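Local coordinates for trans-4-hydroxy-L-proline dehydratase (Clostridioides difficile 70-100-2010, PDB 6VXC), which catalyses the radical-based dehydration of trans-4-hydroxy-L-proline to (S)-1-pyrroline-5-carboxylate, a step in the anaerobic breakdown of hydroxyproline, at residues A[50-55]-A[140-145]; A[169-174]-A[522-527]; A[354-359]-A[784-789]. One frame throughout, in Å; residues are numbered along the deposited sequence.

Interaction 1. Residues A[50-55]-A[140-145]; sequences LMTEAY and IPFWKK
The first torsions of Phe142 and Trp143 send two neighbouring aromatic groups along different routes to the same helix. Phe142 places CG opposite its own backbone N (chi1 -174°), which brings one ring face over Thr52 CG2, while Trp143 turns CG back beside its N and slides the indole past the other branch of the same threonine. Thr52 is thus met on both branches. Thr52 CG2 makes a CH-pi contact 4.3 Å from the centroid of the Phe142 ring, and Thr52 OG1 accepts from Trp143 NE1 at 2.8 Å. That bond is fairly straight, 158° at the hydrogen, and lies almost exactly in the indole plane. The hydroxyl itself donates to Ala48 O, one turn earlier, so OG1 takes part in two hydrogen bonds, accepting one and donating the other. This is helix-to-helix packing at the periphery of the PFL-like fold: one flank of helix 46-58 rests on the last part of helix 129-143, which is kinked at Pro141. Beyond Thr52 the indole drives its six-membered ring edge-on into Tyr55, a tilted edge-to-face pair with planes at 58°. Trp143 CH2 sits over the centre of the Tyr55 ring, 3.3 Å above its plane. Tyr55 CB also rests on Phe142 CZ, at 3.5 Å, and the phenol OH is held by Arg68 of helix 64-78.

Interaction 2. Residues A[169-174]-A[522-527]; sequences FTEFME and DIKIEG
Over one face of the Phe169 ring lies the aliphatic part of Lys524, with CD 3.8 Å above the plane and displaced toward the rim; at the ring edge, near the plane, Ile523 CG2 comes within 4.0 Å of Phe169 CE2. Trp160 of helix 158-166 adds an edge-to-face partner. The phenylalanine therefore fits against two consecutive side chains of helix 506-538, one by its face and the other by its edge. The second flat group, the carboxylate of Glu171, divides its oxygens: OE1 faces Lys524 NZ at 2.8 Å in a salt bridge whose hydrogen bond is weak, while OE2 takes the backbone N of Met173 at 2.9 Å, on its anti side and 24° out of the carboxylate plane. This second bond restrains the rotation of the carboxylate.

Lys524 bends once, at chi2 (63°), and is otherwise extended, so that its methylenes pass the phenyl ring before the ammonium reaches the polar backbone beyond. There Lys524 NZ donates to Thr170 O at 2.8 Å, in the carbonyl plane, with a C=O...N angle of 146°. Thr468 O is a further acceptor. The buried cation thus has two backbone carbonyls, the Glu171 carboxylate and, more weakly, Asn528 around it, which would be expected to keep it charged. Backbone bonds from Thr170 to Tyr470 and from Phe172 to Thr468 tie segment 169-174 to strand 463-472, while helix 506-538 packs against the same strand through Lys524 on Met471, consistent with the alpha/beta barrel of glycyl radical enzymes.

Interaction 3. Residues A[354-359]-A[784-789]; sequences SSTYTD and AGYSDH
Thr356 reaches Asp788 because its hydroxyl, and not its methyl, stands opposite the backbone N (chi1 179°). Thr356 OG1 donates to Asp788 OD2 at 2.9 Å, approaching from above the carboxylate, 50° out of its plane. Thr356 OG1 also accepts from Thr358 N at 2.9 Å, closing an ST turn that fixes the hydroxyl as it points across the contact. Thr358 carries its OG1 between N and the carbonyl carbon, 3.7 Å from Tyr786 CD2, and Thr356 OG1 is 3.8 Å from Tyr786 CE2, so the two hydroxyls meet adjacent ring atoms. Tyr786 adopts the corresponding position with CG (chi1 71°), which sets the ring beside Thr356 and Thr358. The contact brings the glycyl radical loop against the PFL-like part of the enzyme: Gly785, the site of the radical in the activated protein but unmodified here, directly precedes Tyr786, whose side chain is about 5 Å from that of Cys454, the probable thiyl radical site. Two waters complete the polar junction. Water 1 accepts a hydrogen bond from Tyr786 OH and donates to Ser355 O and Asp788 OD2, each at 2.7 Å. Water 2 accepts from Tyr357 N and donates to the other carboxylate oxygen, Asp788 OD1, at 2.9 Å. Asn792 ND2 also bonds to Asp788 OD1.

In the fold
The centres of the three contacts lie at decreasing distance from the centre of the chain, about 28, 17 and 9 Å for interactions 1, 2 and 3. Interaction 1 joins peripheral helices and lies about 27 Å, centre to centre, from interaction 2 and 31 Å from interaction 3. Interactions 2 and 3 are closer, with nearest atoms about 6 Å apart, and their segments interleave in sequence. Thr170 of interaction 2 hydrogen-bonds Glu353, the residue just before segment 354-359, which brings the two neighbourhoods together. Interaction 3 alone borders the active site: the side chain of Tyr786 is about 9 Å from that of Glu456, the presumed proton acceptor, and a glycerol, probably from the crystallisation liquor, hydrogen-bonds Ser354 OG.

Interaction 1. Residues A[50-55]-A[140-145]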
loop_
_atom_site.group_PDB
_atom_site.type_symbol
_atom_site.label_atom_id
_atom_site.label_comp_id
_atom_site.label_asym_id
_atom_site.label_seq_id
_atom_site.Cartn_x
_atom_site.Cartn_y
_atom_site.Cartn_z
ATOM N N LEU A 50 2.529 -8.212 -26.254
ATOM C CA LEU A 50 1.425 -9.154 -26.392
ATOM C C LEU A 50 0.074 -8.466 -26.254
ATOM O O LEU A 50 -0.884 -8.840 -26.937
ATOM C CB LEU A 50 1.571 -10.296 -25.380
ATOM C CG LEU A 50 2.778 -11.206 -25.657
ATOM C CD1 LEU A 50 2.968 -12.284 -24.583
ATOM C CD2 LEU A 50 2.682 -11.836 -27.044
ATOM N N MET A 51 -0.038 -7.478 -25.371
ATOM C CA MET A 51 -1.288 -6.733 -25.280
ATOM C C MET A 51 -1.544 -5.932 -26.553
ATOM O O MET A 51 -2.691 -5.806 -26.989
ATOM C CB MET A 51 -1.278 -5.800 -24.062
ATOM C CG MET A 51 -1.145 -6.525 -22.721
ATOM S SD MET A 51 -2.545 -7.572 -22.264
ATOM C CE MET A 51 -3.762 -6.342 -21.815
ATOM N N THR A 52 -0.497 -5.377 -27.158
ATOM C CA THR A 52 -0.690 -4.669 -28.416
ATOM C C THR A 52 -1.253 -5.605 -29.480
ATOM O O THR A 52 -2.221 -5.267 -30.165
ATOM C CB THR A 52 0.618 -4.037 -28.894
ATOM O OG1 THR A 52 1.159 -3.198 -27.873
ATOM C CG2 THR A 52 0.359 -3.195 -30.151
ATOM N N GLU A 53 -0.684 -6.810 -29.597
ATOM C CA GLU A 53 -1.202 -7.797 -30.546
ATOM C C GLU A 53 -2.680 -8.092 -30.312
ATOM O O GLU A 53 -3.447 -8.260 -31.268
ATOM C CB GLU A 53 -0.404 -9.096 -30.455
ATOM C CG GLU A 53 1.020 -9.017 -30.952
ATOM C CD GLU A 53 1.733 -10.362 -30.860
ATOM O OE1 GLU A 53 1.086 -11.358 -30.480
ATOM O OE2 GLU A 53 2.942 -10.423 -31.162
ATOM N N ALA A 54 -3.083 -8.235 -29.051
ATOM C CA ALA A 54 -4.468 -8.583 -28.764
ATOM C C ALA A 54 -5.417 -7.451 -29.140
ATOM O O ALA A 54 -6.488 -7.701 -29.698
ATOM C CB ALA A 54 -4.628 -8.962 -27.293
ATOM N N TYR A 55 -5.057 -6.203 -28.828
ATOM C CA TYR A 55 -5.935 -5.083 -29.164
ATOM C C TYR A 55 -6.082 -4.928 -30.673
ATOM O O TYR A 55 -7.195 -4.724 -31.179
ATOM C CB TYR A 55 -5.411 -3.790 -28.549
ATOM C CG TYR A 55 -5.939 -3.496 -27.164
ATOM C CD1 TYR A 55 -5.858 -4.443 -26.151
ATOM C CD2 TYR A 55 -6.533 -2.275 -26.875
ATOM C CE1 TYR A 55 -6.346 -4.171 -24.874
ATOM C CE2 TYR A 55 -7.015 -1.990 -25.615
ATOM C CZ TYR A 55 -6.923 -2.946 -24.612
ATOM O OH TYR A 55 -7.404 -2.657 -23.351
ATOM N N ILE A 140 4.549 2.973 -28.300
ATOM C CA ILE A 140 4.111 4.373 -28.299
ATOM C C ILE A 140 3.149 4.674 -29.443
ATOM O O ILE A 140 2.098 5.286 -29.193
ATOM C CB ILE A 140 5.332 5.309 -28.300
ATOM C CG1 ILE A 140 6.036 5.248 -26.947
ATOM C CG2 ILE A 140 4.928 6.732 -28.638
ATOM C CD1 ILE A 140 7.199 6.173 -26.855
ATOM N N PRO A 141 3.428 4.285 -30.694
ATOM C CA PRO A 141 2.500 4.616 -31.782
ATOM C C PRO A 141 1.109 4.073 -31.554
ATOM O O PRO A 141 0.140 4.694 -31.997
ATOM C CB PRO A 141 3.171 3.992 -33.011
ATOM C CG PRO A 141 4.603 3.900 -32.651
ATOM C CD PRO A 141 4.617 3.580 -31.197
ATOM N N PHE A 142 0.966 2.940 -30.865
ATOM C CA PHE A 142 -0.362 2.383 -30.638
ATOM C C PHE A 142 -1.010 2.901 -29.355
ATOM O O PHE A 142 -2.201 3.229 -29.360
ATOM C CB PHE A 142 -0.290 0.852 -30.621
ATOM C CG PHE A 142 -1.636 0.187 -30.532
ATOM C CD1 PHE A 142 -2.379 -0.070 -31.673
ATOM C CD2 PHE A 142 -2.164 -0.167 -29.304
ATOM C CE1 PHE A 142 -3.623 -0.662 -31.593
ATOM C CE2 PHE A 142 -3.416 -0.766 -29.213
ATOM C CZ PHE A 142 -4.146 -1.017 -30.363
ATOM N N TRP A 143 -0.257 3.010 -28.258
ATOM C CA TRP A 143 -0.854 3.238 -26.945
ATOM C C TRP A 143 -0.832 4.686 -26.478
ATOM O O TRP A 143 -1.582 5.023 -25.561
ATOM C CB TRP A 143 -0.162 2.375 -25.880
ATOM C CG TRP A 143 -0.480 0.942 -26.045
ATOM C CD1 TRP A 143 0.300 -0.012 -26.638
ATOM C CD2 TRP A 143 -1.680 0.285 -25.640
ATOM N NE1 TRP A 143 -0.339 -1.219 -26.616
ATOM C CE2 TRP A 143 -1.556 -1.068 -26.008
ATOM C CE3 TRP A 143 -2.844 0.706 -24.991
ATOM C CZ2 TRP A 143 -2.550 -1.999 -25.752
ATOM C CZ3 TRP A 143 -3.832 -0.217 -24.744
ATOM C CH2 TRP A 143 -3.681 -1.553 -25.126
ATOM N N LYS A 144 -0.019 5.554 -27.075
ATOM C CA LYS A 144 0.049 6.933 -26.584
ATOM C C LYS A 144 -1.328 7.595 -26.567
ATOM O O LYS A 144 -1.650 8.341 -25.638
ATOM C CB LYS A 144 1.030 7.740 -27.431
ATOM C CG LYS A 144 1.238 9.191 -27.022
ATOM C CD LYS A 144 2.386 9.794 -27.838
ATOM C CE LYS A 144 2.671 11.240 -27.467
ATOM N NZ LYS A 144 1.436 12.058 -27.638
ATOM N N LYS A 145 -2.151 7.354 -27.589
ATOM C CA LYS A 145 -3.480 7.949 -27.598
ATOM C C LYS A 145 -4.496 7.121 -26.821
ATOM O O LYS A 145 -5.600 7.609 -26.563
ATOM C CB LYS A 145 -3.977 8.147 -29.041
ATOM C CG LYS A 145 -4.353 6.855 -29.756
ATOM C CD LYS A 145 -4.835 7.132 -31.166
ATOM C CE LYS A 145 -5.171 5.852 -31.902
ATOM N NZ LYS A 145 -5.447 6.091 -33.352
#

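Interaction 2. Residues A[169-174]-A[522-527]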
loop_
_atom_site.group_PDB
_atom_site.type_symbol
_atom_site.label_atom_id
_atom_site.label_comp_id
_atom_site.label_asym_id
_atom_site.label_seq_id
_atom_site.Cartn_x
_atom_site.Cartn_y
_atom_site.Cartn_z
ATOM N N PHE A 169 -2.445 17.870 -3.431
ATOM C CA PHE A 169 -2.859 16.482 -3.287
ATOM C C PHE A 169 -2.212 15.691 -4.413
ATOM O O PHE A 169 -1.617 16.264 -5.325
ATOM C CB PHE A 169 -4.388 16.348 -3.271
ATOM C CG PHE A 169 -5.098 16.919 -4.498
ATOM C CD1 PHE A 169 -5.087 16.235 -5.710
ATOM C CD2 PHE A 169 -5.821 18.099 -4.414
ATOM C CE1 PHE A 169 -5.779 16.737 -6.832
ATOM C CE2 PHE A 169 -6.509 18.619 -5.531
ATOM C CZ PHE A 169 -6.483 17.934 -6.743
ATOM N N THR A 170 -2.308 14.366 -4.329
ATOM C CA THR A 170 -1.804 13.499 -5.386
ATOM C C THR A 170 -2.973 12.727 -5.990
ATOM O O THR A 170 -4.105 12.824 -5.525
ATOM C CB THR A 170 -0.726 12.521 -4.882
ATOM O OG1 THR A 170 -1.345 11.516 -4.069
ATOM C CG2 THR A 170 0.377 13.237 -4.065
ATOM N N GLU A 171 -2.682 11.944 -7.025
ATOM C CA GLU A 171 -3.693 11.189 -7.765
ATOM C C GLU A 171 -3.212 9.757 -7.989
ATOM O O GLU A 171 -2.306 9.520 -8.790
ATOM C CB GLU A 171 -4.007 11.852 -9.107
ATOM C CG GLU A 171 -4.956 11.011 -9.940
ATOM C CD GLU A 171 -6.150 10.539 -9.147
ATOM O OE1 GLU A 171 -6.809 11.386 -8.516
ATOM O OE2 GLU A 171 -6.434 9.331 -9.145
ATOM N N PHE A 172 -3.849 8.804 -7.313
ATOM C CA PHE A 172 -3.353 7.432 -7.320
ATOM C C PHE A 172 -3.538 6.740 -8.662
ATOM O O PHE A 172 -2.768 5.838 -8.996
ATOM C CB PHE A 172 -4.040 6.629 -6.216
ATOM C CG PHE A 172 -3.183 6.419 -5.008
ATOM C CD1 PHE A 172 -2.395 7.457 -4.518
ATOM C CD2 PHE A 172 -3.117 5.181 -4.396
ATOM C CE1 PHE A 172 -1.574 7.269 -3.418
ATOM C CE2 PHE A 172 -2.300 4.988 -3.285
ATOM C CZ PHE A 172 -1.518 6.042 -2.805
ATOM N N MET A 173 -4.518 7.148 -9.469
ATOM C CA MET A 173 -4.816 6.384 -10.673
ATOM C C MET A 173 -4.156 6.958 -11.930
ATOM O O MET A 173 -4.506 6.553 -13.043
ATOM C CB MET A 173 -6.331 6.257 -10.860
ATOM C CG MET A 173 -6.894 4.941 -10.330
ATOM S SD MET A 173 -6.503 4.684 -8.566
ATOM C CE MET A 173 -7.633 5.822 -7.786
ATOM N N GLU A 174 -3.168 7.845 -11.781
ATOM C CA GLU A 174 -2.530 8.404 -12.969
ATOM C C GLU A 174 -1.595 7.412 -13.652
ATOM O O GLU A 174 -1.413 7.484 -14.868
ATOM C CB GLU A 174 -1.777 9.697 -12.635
ATOM C CG GLU A 174 -0.588 9.574 -11.678
ATOM C CD GLU A 174 0.354 10.770 -11.792
ATOM O OE1 GLU A 174 0.388 11.604 -10.850
ATOM O OE2 GLU A 174 1.037 10.881 -12.844
ATOM N N ASP A 522 -13.691 19.250 -2.293
ATOM C CA ASP A 522 -14.608 19.287 -3.432
ATOM C C ASP A 522 -13.853 19.111 -4.750
ATOM O O ASP A 522 -14.284 18.353 -5.624
ATOM C CB ASP A 522 -15.394 20.600 -3.447
ATOM C CG ASP A 522 -16.659 20.554 -2.601
ATOM O OD1 ASP A 522 -17.011 19.485 -2.069
ATOM O OD2 ASP A 522 -17.318 21.611 -2.479
ATOM N N ILE A 523 -12.720 19.805 -4.909
ATOM C CA ILE A 523 -11.926 19.682 -6.133
ATOM C C ILE A 523 -11.463 18.244 -6.329
ATOM O O ILE A 523 -11.543 17.691 -7.434
ATOM C CB ILE A 523 -10.726 20.642 -6.101
ATOM C CG1 ILE A 523 -11.178 22.084 -6.256
ATOM C CG2 ILE A 523 -9.696 20.271 -7.181
ATOM C CD1 ILE A 523 -10.011 23.051 -6.153
ATOM N N LYS A 524 -10.909 17.644 -5.269
ATOM C CA LYS A 524 -10.380 16.283 -5.349
ATOM C C LYS A 524 -11.479 15.278 -5.676
ATOM O O LYS A 524 -11.290 14.381 -6.498
ATOM C CB LYS A 524 -9.690 15.920 -4.032
ATOM C CG LYS A 524 -9.216 14.470 -3.915
ATOM C CD LYS A 524 -8.157 14.128 -4.952
ATOM C CE LYS A 524 -7.556 12.747 -4.683
ATOM N NZ LYS A 524 -6.787 12.226 -5.841
ATOM N N ILE A 525 -12.624 15.401 -5.013
ATOM C CA ILE A 525 -13.712 14.445 -5.185
ATOM C C ILE A 525 -14.271 14.510 -6.604
ATOM O O ILE A 525 -14.567 13.482 -7.215
ATOM C CB ILE A 525 -14.813 14.712 -4.137
ATOM C CG1 ILE A 525 -14.295 14.522 -2.702
ATOM C CG2 ILE A 525 -16.020 13.824 -4.385
ATOM C CD1 ILE A 525 -14.319 13.114 -2.205
ATOM N N GLU A 526 -14.414 15.715 -7.155
ATOM C CA GLU A 526 -14.909 15.839 -8.526
ATOM C C GLU A 526 -13.986 15.136 -9.515
ATOM O O GLU A 526 -14.447 14.388 -10.377
ATOM C CB GLU A 526 -15.088 17.311 -8.901
ATOM C CG GLU A 526 -15.371 17.508 -10.378
ATOM C CD GLU A 526 -15.806 18.934 -10.734
ATOM O OE1 GLU A 526 -15.625 19.851 -9.906
ATOM O OE2 GLU A 526 -16.291 19.130 -11.868
ATOM N N GLY A 527 -12.678 15.353 -9.391
ATOM C CA GLY A 527 -11.739 14.595 -10.199
ATOM C C GLY A 527 -11.822 13.100 -9.935
ATOM O O GLY A 527 -11.821 12.296 -10.866
#

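Interaction 3. Residues A[354-359]-A[784-789]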
loop_
_atom_site.group_PDB
_atom_site.type_symbol
_atom_site.label_atom_id
_atom_site.label_comp_id
_atom_site.label_asym_id
_atom_site.label_seq_id
_atom_site.Cartn_x
_atom_site.Cartn_y
_atom_site.Cartn_z
ATOM N N SER A 354 5.576 7.423 -3.605
ATOM C CA SER A 354 5.801 6.015 -3.309
ATOM C C SER A 354 7.202 5.638 -3.810
ATOM O O SER A 354 7.375 4.826 -4.704
ATOM C CB SER A 354 4.723 5.137 -3.951
ATOM O OG SER A 354 4.872 3.774 -3.579
ATOM N N SER A 355 8.234 6.200 -3.181
ATOM C CA SER A 355 9.588 6.138 -3.735
ATOM C C SER A 355 10.296 4.871 -3.237
ATOM O O SER A 355 11.176 4.903 -2.377
ATOM C CB SER A 355 10.348 7.412 -3.376
ATOM O OG SER A 355 11.581 7.492 -4.067
ATOM N N THR A 356 9.928 3.734 -3.837
ATOM C CA THR A 356 10.410 2.435 -3.386
ATOM C C THR A 356 10.251 1.424 -4.510
ATOM O O THR A 356 9.389 1.578 -5.377
ATOM C CB THR A 356 9.635 1.950 -2.151
ATOM O OG1 THR A 356 10.122 0.661 -1.753
ATOM C CG2 THR A 356 8.142 1.816 -2.476
ATOM N N TYR A 357 11.084 0.380 -4.474
ATOM C CA TYR A 357 10.859 -0.805 -5.303
ATOM C C TYR A 357 9.775 -1.719 -4.735
ATOM O O TYR A 357 9.255 -2.566 -5.465
ATOM C CB TYR A 357 12.148 -1.637 -5.451
ATOM C CG TYR A 357 13.293 -1.022 -6.232
ATOM C CD1 TYR A 357 13.273 -0.958 -7.624
ATOM C CD2 TYR A 357 14.412 -0.529 -5.575
ATOM C CE1 TYR A 357 14.346 -0.394 -8.339
ATOM C CE2 TYR A 357 15.483 0.029 -6.262
ATOM C CZ TYR A 357 15.448 0.101 -7.647
ATOM O OH TYR A 357 16.519 0.654 -8.317
ATOM N N THR A 358 9.466 -1.621 -3.445
ATOM C CA THR A 358 8.521 -2.557 -2.843
ATOM C C THR A 358 7.096 -2.248 -3.307
ATOM O O THR A 358 6.781 -1.127 -3.716
ATOM C CB THR A 358 8.627 -2.522 -1.315
ATOM O OG1 THR A 358 8.266 -1.228 -0.814
ATOM C CG2 THR A 358 10.066 -2.827 -0.877
ATOM N N ASP A 359 6.228 -3.270 -3.251
ATOM C CA ASP A 359 4.851 -3.152 -3.726
ATOM C C ASP A 359 3.840 -3.459 -2.630
ATOM O O ASP A 359 2.694 -3.791 -2.939
ATOM C CB ASP A 359 4.602 -4.064 -4.937
ATOM C CG ASP A 359 3.588 -3.475 -5.942
ATOM O OD1 ASP A 359 3.036 -2.380 -5.710
ATOM O OD2 ASP A 359 3.358 -4.128 -6.976
ATOM N N ALA A 784 7.553 4.237 6.454
ATOM C CA ALA A 784 6.204 4.513 6.956
ATOM C C ALA A 784 5.258 3.448 6.404
ATOM O O ALA A 784 4.793 3.559 5.271
ATOM C CB ALA A 784 5.741 5.914 6.586
ATOM N N GLY A 785 4.976 2.435 7.214
ATOM C CA GLY A 785 4.164 1.329 6.750
ATOM C C GLY A 785 4.899 0.286 5.947
ATOM O O GLY A 785 4.252 -0.629 5.414
ATOM N N TYR A 786 6.225 0.394 5.844
ATOM C CA TYR A 786 7.072 -0.562 5.138
ATOM C C TYR A 786 8.526 -0.314 5.507
ATOM O O TYR A 786 8.892 0.763 5.969
ATOM C CB TYR A 786 6.923 -0.466 3.627
ATOM C CG TYR A 786 7.518 0.787 3.031
ATOM C CD1 TYR A 786 6.904 2.018 3.211
ATOM C CD2 TYR A 786 8.707 0.743 2.309
ATOM C CE1 TYR A 786 7.436 3.164 2.657
ATOM C CE2 TYR A 786 9.254 1.887 1.754
ATOM C CZ TYR A 786 8.609 3.094 1.938
ATOM O OH TYR A 786 9.133 4.241 1.398
ATOM N N SER A 787 9.354 -1.313 5.238
ATOM C CA SER A 787 10.793 -1.238 5.439
ATOM C C SER A 787 11.495 -1.157 4.095
ATOM O O SER A 787 10.987 -1.647 3.081
ATOM C CB SER A 787 11.315 -2.451 6.230
ATOM O OG SER A 787 10.700 -2.527 7.501
ATOM N N ASP A 788 12.654 -0.513 4.085
ATOM C CA ASP A 788 13.410 -0.352 2.851
ATOM C C ASP A 788 14.884 -0.204 3.186
ATOM O O ASP A 788 15.247 0.139 4.306
ATOM C CB ASP A 788 12.912 0.868 2.047
ATOM C CG ASP A 788 13.121 0.710 0.540
ATOM O OD1 ASP A 788 13.968 -0.115 0.125
ATOM O OD2 ASP A 788 12.423 1.421 -0.229
ATOM N N HIS A 789 15.733 -0.445 2.195
ATOM C CA HIS A 789 17.150 -0.154 2.362
ATOM C C HIS A 789 17.368 1.342 2.537
ATOM O O HIS A 789 16.804 2.155 1.802
ATOM C CB HIS A 789 17.948 -0.667 1.165
ATOM C CG HIS A 789 18.131 -2.149 1.163
ATOM N ND1 HIS A 789 17.241 -3.005 0.555
ATOM C CD2 HIS A 789 19.084 -2.930 1.721
ATOM C CE1 HIS A 789 17.642 -4.251 0.732
ATOM N NE2 HIS A 789 18.761 -4.234 1.432
HETATM O O HOH W 1 11.556 3.970 0.164
HETATM O O HOH W 2 12.735 -0.624 -2.415
#